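Local coordinates for protein telomere length regulator taz1 (Schizosaccharomyces pombe, PDB 4ZMI) that binds double-stranded telomeric DNA and regulates telomere length and function in fission yeast, its helical domain being the part described here, at residues T75-I81 with L98-Q102; N115-R121 with L148-Y152. All blocks are in the same frame, centred on the assembly; numbering follows the deposited sequence.

Both contacts join the loop leading into a helix, and that helix's first turn, to a second helix of the all-helical domain of Taz1, near its middle in interaction 1 and toward its C-terminal end in interaction 2. Interaction 1 is buried throughout; interaction 2 is mostly buried, with Asn115 and Lys116 partly exposed at its loop end. The two lie on opposite sides of the chain's centre, about 18 Å apart between centres, yet touch where Thr75 CB packs 3.8 Å from Thr119 CG2. Helices 95-107 and 118-130, one from each contact, are consecutive. Residues 75-81 and 98-102 meet through a phenyl ring, aliphatic branches, a lysine cation-pi contact and one hydrogen bond from a side-chain amide, whereas 115-121 and 148-152 rely more on histidine and arginine.

Interaction 1 of 2, residues T75-I81 with L98-Q102; sequences TIFFSYI and LKSIQ
The Phe78 ring is sandwiched between the Lys99 side chain and Ile76 CG2, each on its own face and toward the rim. Lys99 CE stands 4.2 Å above the plane, and its NZ makes a cation-pi contact 4.7 Å from the ring centroid; that ammonium is also hydrogen-bonded to Val231 O. At the edge comes the Gln102 amide, its plane turned 79° from the ring, with NE2 3.4 Å from Phe78 CE1. CG of Gln102 is anti to the backbone N (chi1 178°) and the chain runs on extended, which carries NE2 across to donate to Ile76 O at 3.2 Å; the bond is bent, 139° at the hydrogen. The same methylene CG lies 3.5 Å from Thr75 OG1, a hydroxyl hydrogen-bonded to Thr105. Leu98 completes the apolar side: its CB sits 3.7 Å from Phe78 CZ, CD1 meets Ile81 CD1 tip to tip, and CD2 touches Ile76 CD1. This is buried packing of the loop before helix 78-83, and of its first turn, on helix 95-107, with helix 118-130 against Thr75 and Gln102, helix 214-229 against Lys99 and Gln102, and Phe91 of helix 85-91 against Ile81 and Leu98.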
ATOM      1  N   THR A  75      -1.920  -6.451  -3.468  1.00 46.80           N
ATOM      2  CA  THR A  75      -1.597  -5.306  -4.300  1.00 50.26           C
ATOM      3  C   THR A  75      -0.364  -5.646  -5.139  1.00 54.14           C
ATOM      4  O   THR A  75       0.119  -6.778  -5.131  1.00 47.77           O
ATOM      5  CB  THR A  75      -1.306  -4.076  -3.421  1.00 50.40           C
ATOM      6  OG1 THR A  75      -1.044  -2.943  -4.248  1.00 51.91           O
ATOM      7  CG2 THR A  75      -0.082  -4.347  -2.599  1.00 52.08           C
ATOM      8  N   ILE A  76       0.129  -4.654  -5.859  1.00 53.46           N
ATOM      9  CA  ILE A  76       1.212  -4.838  -6.803  1.00 55.94           C
ATOM     10  C   ILE A  76       2.537  -4.436  -6.190  1.00 60.25           C
ATOM     11  O   ILE A  76       2.626  -3.408  -5.527  1.00 72.28           O
ATOM     12  CB  ILE A  76       1.014  -3.924  -8.004  1.00 64.44           C
ATOM     13  CG1 ILE A  76      -0.300  -4.249  -8.713  1.00 66.20           C
ATOM     14  CG2 ILE A  76       2.213  -4.023  -8.933  1.00 66.26           C
ATOM     15  CD1 ILE A  76      -0.354  -5.655  -9.258  1.00 75.51           C
ATOM     16  N   PHE A  77       3.576  -5.223  -6.438  1.00 50.70           N
ATOM     17  CA  PHE A  77       4.881  -4.930  -5.880  1.00 48.19           C
ATOM     18  C   PHE A  77       5.919  -4.590  -6.911  1.00 54.92           C
ATOM     19  O   PHE A  77       6.467  -5.474  -7.584  1.00 53.54           O
ATOM     20  CB  PHE A  77       5.328  -6.081  -5.000  1.00 41.17           C
ATOM     21  CG  PHE A  77       4.515  -6.194  -3.766  1.00 50.37           C
ATOM     22  CD1 PHE A  77       3.337  -6.910  -3.768  1.00 41.89           C
ATOM     23  CD2 PHE A  77       4.887  -5.499  -2.618  1.00 54.18           C
ATOM     24  CE1 PHE A  77       2.565  -6.994  -2.629  1.00 49.49           C
ATOM     25  CE2 PHE A  77       4.137  -5.566  -1.470  1.00 43.16           C
ATOM     26  CZ  PHE A  77       2.953  -6.312  -1.466  1.00 36.92           C
ATOM     27  N   PHE A  78       6.204  -3.295  -7.008  1.00 47.32           N
ATOM     28  CA  PHE A  78       7.149  -2.809  -7.992  1.00 52.21           C
ATOM     29  C   PHE A  78       8.567  -3.268  -7.695  1.00 52.02           C
ATOM     30  O   PHE A  78       9.353  -3.518  -8.616  1.00 51.26           O
ATOM     31  CB  PHE A  78       7.037  -1.294  -8.160  1.00 62.44           C
ATOM     32  CG  PHE A  78       5.751  -0.865  -8.812  1.00 66.57           C
ATOM     33  CD1 PHE A  78       4.697  -0.402  -8.056  1.00 64.99           C
ATOM     34  CD2 PHE A  78       5.588  -0.968 -10.185  1.00 63.62           C
ATOM     35  CE1 PHE A  78       3.508  -0.033  -8.650  1.00 66.78           C
ATOM     36  CE2 PHE A  78       4.409  -0.596 -10.782  1.00 63.02           C
ATOM     37  CZ  PHE A  78       3.366  -0.126 -10.019  1.00 65.16           C
ATOM     38  N   SER A  79       8.890  -3.433  -6.421  1.00 46.53           N
ATOM     39  CA  SER A  79      10.195  -3.991  -6.098  1.00 50.69           C
ATOM     40  C   SER A  79      10.313  -5.418  -6.621  1.00 49.18           C
ATOM     41  O   SER A  79      11.367  -5.825  -7.068  1.00 51.74           O
ATOM     42  CB  SER A  79      10.459  -3.975  -4.594  1.00 52.01           C
ATOM     43  OG  SER A  79       9.525  -4.775  -3.892  1.00 52.67           O
ATOM     44  N   TYR A  80       9.226  -6.172  -6.555  1.00 43.42           N
ATOM     45  CA  TYR A  80       9.248  -7.558  -6.989  1.00 46.25           C
ATOM     46  C   TYR A  80       9.373  -7.634  -8.516  1.00 53.48           C
ATOM     47  O   TYR A  80      10.230  -8.324  -9.039  1.00 50.44           O
ATOM     48  CB  TYR A  80       7.971  -8.236  -6.520  1.00 43.46           C
ATOM     49  CG  TYR A  80       7.867  -9.709  -6.808  1.00 42.09           C
ATOM     50  CD1 TYR A  80       8.118 -10.642  -5.819  1.00 38.91           C
ATOM     51  CD2 TYR A  80       7.468 -10.161  -8.048  1.00 39.98           C
ATOM     52  CE1 TYR A  80       8.004 -11.987  -6.059  1.00 48.97           C
ATOM     53  CE2 TYR A  80       7.361 -11.524  -8.315  1.00 51.56           C
ATOM     54  CZ  TYR A  80       7.628 -12.427  -7.315  1.00 52.52           C
ATOM     55  OH  TYR A  80       7.499 -13.761  -7.556  1.00 56.34           O
ATOM     56  N   ILE A  81       8.515  -6.895  -9.210  1.00 57.10           N
ATOM     57  CA  ILE A  81       8.529  -6.793 -10.654  1.00 56.34           C
ATOM     58  C   ILE A  81       9.870  -6.312 -11.196  1.00 65.43           C
ATOM     59  O   ILE A  81      10.327  -6.798 -12.220  1.00 62.66           O
ATOM     60  CB  ILE A  81       7.439  -5.841 -11.132  1.00 50.07           C
ATOM     61  CG1 ILE A  81       6.065  -6.424 -10.805  1.00 53.47           C
ATOM     62  CG2 ILE A  81       7.582  -5.584 -12.612  1.00 56.68           C
ATOM     63  CD1 ILE A  81       4.924  -5.538 -11.222  1.00 59.47           C
ATOM     64  N   LEU A  98      -0.426  -0.063 -13.946  1.00 73.57           N
ATOM     65  CA  LEU A  98      -0.149  -0.774 -12.703  1.00 62.86           C
ATOM     66  C   LEU A  98      -0.312   0.190 -11.530  1.00 64.92           C
ATOM     67  O   LEU A  98      -0.925  -0.152 -10.527  1.00 65.16           O
ATOM     68  CB  LEU A  98       1.241  -1.410 -12.711  1.00 55.98           C
ATOM     69  CG  LEU A  98       1.325  -2.736 -13.504  1.00 64.88           C
ATOM     70  CD1 LEU A  98       2.756  -3.153 -13.735  1.00 55.21           C
ATOM     71  CD2 LEU A  98       0.556  -3.873 -12.815  1.00 66.95           C
ATOM     72  N   LYS A  99       0.209   1.402 -11.679  1.00 67.39           N
ATOM     73  CA  LYS A  99       0.086   2.427 -10.636  1.00 66.98           C
ATOM     74  C   LYS A  99      -1.370   2.700 -10.309  1.00 73.78           C
ATOM     75  O   LYS A  99      -1.713   2.920  -9.153  1.00 77.20           O
ATOM     76  CB  LYS A  99       0.736   3.725 -11.072  1.00 67.55           C
ATOM     77  CG  LYS A  99       2.188   3.589 -11.441  1.00 82.85           C
ATOM     78  CD  LYS A  99       3.096   3.828 -10.256  1.00 89.63           C
ATOM     79  CE  LYS A  99       4.541   3.809 -10.723  1.00 97.69           C
ATOM     80  NZ  LYS A  99       5.490   4.069  -9.621  1.00 96.40           N
ATOM     81  N   SER A 100      -2.227   2.670 -11.325  1.00 71.52           N
ATOM     82  CA  SER A 100      -3.649   2.884 -11.107  1.00 76.04           C
ATOM     83  C   SER A 100      -4.258   1.771 -10.262  1.00 73.10           C
ATOM     84  O   SER A 100      -4.973   2.046  -9.303  1.00 74.43           O
ATOM     85  CB  SER A 100      -4.405   3.012 -12.433  1.00 83.22           C
ATOM     86  OG  SER A 100      -4.018   4.184 -13.133  1.00 93.68           O
ATOM     87  N   ILE A 101      -3.978   0.521 -10.614  1.00 63.87           N
ATOM     88  CA  ILE A 101      -4.512  -0.619  -9.865  1.00 66.02           C
ATOM     89  C   ILE A 101      -4.068  -0.558  -8.391  1.00 64.57           C
ATOM     90  O   ILE A 101      -4.860  -0.771  -7.465  1.00 67.88           O
ATOM     91  CB  ILE A 101      -4.047  -1.960 -10.488  1.00 67.06           C
ATOM     92  CG1 ILE A 101      -4.527  -2.072 -11.934  1.00 78.43           C
ATOM     93  CG2 ILE A 101      -4.558  -3.139  -9.682  1.00 59.57           C
ATOM     94  CD1 ILE A 101      -3.510  -2.707 -12.850  1.00 85.72           C
ATOM     95  N   GLN A 102      -2.799  -0.253  -8.177  1.00 57.86           N
ATOM     96  CA  GLN A 102      -2.272  -0.176  -6.824  1.00 66.92           C
ATOM     97  C   GLN A 102      -2.967   0.945  -6.013  1.00 65.85           C
ATOM     98  O   GLN A 102      -3.290   0.762  -4.836  1.00 62.39           O
ATOM     99  CB  GLN A 102      -0.762   0.024  -6.888  1.00 66.44           C
ATOM    100  CG  GLN A 102      -0.072   0.164  -5.556  1.00 68.18           C
ATOM    101  CD  GLN A 102       1.357   0.625  -5.711  1.00 70.92           C
ATOM    102  OE1 GLN A 102       1.607   1.764  -6.096  1.00 76.35           O
ATOM    103  NE2 GLN A 102       2.307  -0.265  -5.431  1.00 72.28           N
TER

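Interaction 2 of 2, residues N115-R121 with L148-Y152; sequences NKHLTLR and LVIRY
His117 and Arg151 make the polar link where the N-cap end of helix 118-130 meets helix 137-154, within the TRF-family helical domain. Arg151 NE donates to His117 NE2 at 3.1 Å, nearly straight at 169°. The acceptor lies in the guanidinium plane, but the donor is tilted 28° from the imidazole plane. Because His117 ND1 is hydrogen-bonded to Asp109 O, both ring nitrogens are engaged and the ring's rotation is fixed. Asn115 OD1 approaches Arg151 NH2 to 3.0 Å, amide and guanidinium planes steeply inclined, while Asn115 ND2 is hydrogen-bonded to Thr155 OG1.

Apolar packing centres on Leu148: CD1 lies 4.2 Å from Leu120 CB and CD2 4.0 Å from His117 CB. CD1 also rests against the backbone at Arg121 N, and Phe217 of helix 214-229 packs on Leu148 too.

Packing round an aromatic ring comes third. The Tyr152 side chain leaves opposite its own N (chi1 -178°), swinging the ring alongside Lys116, whose CG lies at its edge, 3.8 Å from Tyr152 CE1; Tyr152 OH is hydrogen-bonded to Pro159 O. Arg121 NH2 sits 3.9 Å from Tyr152 CD1.

Within 115-121, Arg121, its NH1 hydrogen-bonded to Phe166 O, bends at chi3 and donates from NH2 to Lys116 O at 3.1 Å.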
ATOM      1  N   ASN A 115      -7.920  -0.935  11.490  1.00 53.32           N
ATOM      2  CA  ASN A 115      -6.739  -0.079  11.420  1.00 55.19           C
ATOM      3  C   ASN A 115      -5.410  -0.825  11.162  1.00 61.61           C
ATOM      4  O   ASN A 115      -4.322  -0.290  11.418  1.00 56.10           O
ATOM      5  CB  ASN A 115      -6.636   0.790  12.681  1.00 49.95           C
ATOM      6  CG  ASN A 115      -7.859   1.667  12.881  1.00 57.61           C
ATOM      7  OD1 ASN A 115      -8.416   2.189  11.925  1.00 63.62           O
ATOM      8  ND2 ASN A 115      -8.286   1.819  14.124  1.00 52.22           N
ATOM      9  N   LYS A 116      -5.489  -2.061  10.672  1.00 55.08           N
ATOM     10  CA  LYS A 116      -4.273  -2.792  10.286  1.00 54.44           C
ATOM     11  C   LYS A 116      -3.666  -2.260   8.986  1.00 47.14           C
ATOM     12  O   LYS A 116      -2.453  -2.270   8.807  1.00 50.58           O
ATOM     13  CB  LYS A 116      -4.553  -4.294  10.153  1.00 53.68           C
ATOM     14  CG  LYS A 116      -4.691  -5.015  11.487  1.00 58.89           C
ATOM     15  CD  LYS A 116      -5.034  -6.483  11.236  1.00 68.47           C
ATOM     16  CE  LYS A 116      -5.151  -7.263  12.530  1.00 80.11           C
ATOM     17  NZ  LYS A 116      -5.566  -8.676  12.297  1.00 84.06           N
ATOM     18  N   HIS A 117      -4.524  -1.791   8.092  1.00 51.02           N
ATOM     19  CA  HIS A 117      -4.116  -1.282   6.788  1.00 52.59           C
ATOM     20  C   HIS A 117      -2.981  -2.089   6.145  1.00 47.26           C
ATOM     21  O   HIS A 117      -1.943  -1.540   5.782  1.00 52.71           O
ATOM     22  CB  HIS A 117      -3.760   0.192   6.895  1.00 49.92           C
ATOM     23  CG  HIS A 117      -4.810   1.011   7.589  1.00 64.76           C
ATOM     24  ND1 HIS A 117      -6.077   1.189   7.065  1.00 58.60           N
ATOM     25  CD2 HIS A 117      -4.788   1.686   8.760  1.00 69.95           C
ATOM     26  CE1 HIS A 117      -6.782   1.949   7.890  1.00 68.48           C
ATOM     27  NE2 HIS A 117      -6.027   2.262   8.924  1.00 68.18           N
ATOM     28  N   LEU A 118      -3.184  -3.395   6.026  1.00 45.49           N
ATOM     29  CA  LEU A 118      -2.173  -4.272   5.429  1.00 44.25           C
ATOM     30  C   LEU A 118      -1.782  -3.807   4.046  1.00 40.93           C
ATOM     31  O   LEU A 118      -0.619  -3.880   3.694  1.00 45.14           O
ATOM     32  CB  LEU A 118      -2.663  -5.717   5.360  1.00 46.41           C
ATOM     33  CG  LEU A 118      -3.053  -6.319   6.702  1.00 52.00           C
ATOM     34  CD1 LEU A 118      -3.601  -7.723   6.482  1.00 53.82           C
ATOM     35  CD2 LEU A 118      -1.848  -6.333   7.608  1.00 53.24           C
ATOM     36  N   THR A 119      -2.738  -3.313   3.260  1.00 44.97           N
ATOM     37  CA  THR A 119      -2.424  -2.979   1.861  1.00 49.36           C
ATOM     38  C   THR A 119      -1.630  -1.692   1.759  1.00 47.62           C
ATOM     39  O   THR A 119      -0.714  -1.575   0.952  1.00 50.41           O
ATOM     40  CB  THR A 119      -3.671  -2.828   1.001  1.00 48.29           C
ATOM     41  OG1 THR A 119      -4.524  -3.949   1.212  1.00 54.97           O
ATOM     42  CG2 THR A 119      -3.303  -2.749  -0.465  1.00 46.54           C
ATOM     43  N   LEU A 120      -1.987  -0.713   2.578  1.00 51.22           N
ATOM     44  CA  LEU A 120      -1.217   0.526   2.617  1.00 46.25           C
ATOM     45  C   LEU A 120       0.186   0.207   3.144  1.00 43.75           C
ATOM     46  O   LEU A 120       1.189   0.718   2.634  1.00 44.83           O
ATOM     47  CB  LEU A 120      -1.920   1.550   3.504  1.00 44.61           C
ATOM     48  CG  LEU A 120      -3.171   2.073   2.822  1.00 48.68           C
ATOM     49  CD1 LEU A 120      -3.984   2.996   3.738  1.00 52.09           C
ATOM     50  CD2 LEU A 120      -2.762   2.794   1.564  1.00 47.49           C
ATOM     51  N   ARG A 121       0.262  -0.671   4.144  1.00 38.71           N
ATOM     52  CA  ARG A 121       1.567  -1.079   4.640  1.00 41.98           C
ATOM     53  C   ARG A 121       2.417  -1.643   3.499  1.00 50.05           C
ATOM     54  O   ARG A 121       3.597  -1.280   3.349  1.00 46.71           O
ATOM     55  CB  ARG A 121       1.441  -2.098   5.760  1.00 38.92           C
ATOM     56  CG  ARG A 121       2.663  -2.125   6.639  1.00 50.24           C
ATOM     57  CD  ARG A 121       2.606  -3.265   7.614  1.00 48.78           C
ATOM     58  NE  ARG A 121       1.353  -3.243   8.338  1.00 45.83           N
ATOM     59  CZ  ARG A 121       0.971  -4.193   9.169  1.00 50.95           C
ATOM     60  NH1 ARG A 121       1.767  -5.225   9.382  1.00 46.51           N
ATOM     61  NH2 ARG A 121      -0.196  -4.100   9.782  1.00 48.94           N
ATOM     62  N   LEU A 148       1.016   4.588  10.010  1.00 55.61           N
ATOM     63  CA  LEU A 148       0.450   3.248   9.974  1.00 44.61           C
ATOM     64  C   LEU A 148       0.873   2.517  11.233  1.00 44.43           C
ATOM     65  O   LEU A 148       0.112   1.747  11.798  1.00 51.30           O
ATOM     66  CB  LEU A 148       0.927   2.473   8.736  1.00 41.89           C
ATOM     67  CG  LEU A 148       0.527   3.138   7.426  1.00 50.38           C
ATOM     68  CD1 LEU A 148       1.174   2.426   6.240  1.00 56.60           C
ATOM     69  CD2 LEU A 148      -0.995   3.101   7.332  1.00 46.74           C
ATOM     70  N   VAL A 149       2.092   2.777  11.696  1.00 51.38           N
ATOM     71  CA  VAL A 149       2.559   2.124  12.919  1.00 57.34           C
ATOM     72  C   VAL A 149       1.712   2.559  14.122  1.00 62.73           C
ATOM     73  O   VAL A 149       1.285   1.709  14.919  1.00 59.59           O
ATOM     74  CB  VAL A 149       4.068   2.330  13.155  1.00 56.03           C
ATOM     75  CG1 VAL A 149       4.496   1.739  14.484  1.00 49.18           C
ATOM     76  CG2 VAL A 149       4.843   1.676  12.023  1.00 51.62           C
ATOM     77  N   ILE A 150       1.430   3.862  14.218  1.00 59.45           N
ATOM     78  CA  ILE A 150       0.585   4.388  15.291  1.00 59.47           C
ATOM     79  C   ILE A 150      -0.793   3.753  15.217  1.00 61.21           C
ATOM     80  O   ILE A 150      -1.308   3.246  16.217  1.00 61.30           O
ATOM     81  CB  ILE A 150       0.364   5.910  15.191  1.00 57.10           C
ATOM     82  CG1 ILE A 150       1.669   6.650  14.951  1.00 63.19           C
ATOM     83  CG2 ILE A 150      -0.280   6.408  16.457  1.00 66.63           C
ATOM     84  CD1 ILE A 150       2.621   6.554  16.097  1.00 71.69           C
ATOM     85  N   ARG A 151      -1.382   3.794  14.023  1.00 60.12           N
ATOM     86  CA  ARG A 151      -2.728   3.278  13.809  1.00 63.93           C
ATOM     87  C   ARG A 151      -2.819   1.823  14.240  1.00 65.51           C
ATOM     88  O   ARG A 151      -3.759   1.440  14.933  1.00 62.43           O
ATOM     89  CB  ARG A 151      -3.185   3.487  12.350  1.00 61.40           C
ATOM     90  CG  ARG A 151      -3.408   4.986  12.029  1.00 60.18           C
ATOM     91  CD  ARG A 151      -4.049   5.236  10.665  1.00 50.82           C
ATOM     92  NE  ARG A 151      -5.423   4.754  10.595  1.00 52.97           N
ATOM     93  CZ  ARG A 151      -6.468   5.423  11.079  1.00 69.05           C
ATOM     94  NH1 ARG A 151      -6.292   6.603  11.688  1.00 69.87           N
ATOM     95  NH2 ARG A 151      -7.691   4.909  10.978  1.00 65.45           N
ATOM     96  N   TYR A 152      -1.822   1.020  13.885  1.00 59.47           N
ATOM     97  CA  TYR A 152      -1.858  -0.378  14.290  1.00 57.25           C
ATOM     98  C   TYR A 152      -1.812  -0.518  15.805  1.00 66.20           C
ATOM     99  O   TYR A 152      -2.730  -1.079  16.405  1.00 63.51           O
ATOM    100  CB  TYR A 152      -0.714  -1.189  13.702  1.00 49.80           C
ATOM    101  CG  TYR A 152      -0.805  -2.633  14.103  1.00 51.51           C
ATOM    102  CD1 TYR A 152      -1.538  -3.524  13.348  1.00 51.28           C
ATOM    103  CD2 TYR A 152      -0.167  -3.104  15.234  1.00 49.49           C
ATOM    104  CE1 TYR A 152      -1.633  -4.850  13.701  1.00 55.26           C
ATOM    105  CE2 TYR A 152      -0.258  -4.432  15.604  1.00 49.63           C
ATOM    106  CZ  TYR A 152      -0.999  -5.299  14.831  1.00 52.70           C
ATOM    107  OH  TYR A 152      -1.110  -6.631  15.163  1.00 60.19           O
TER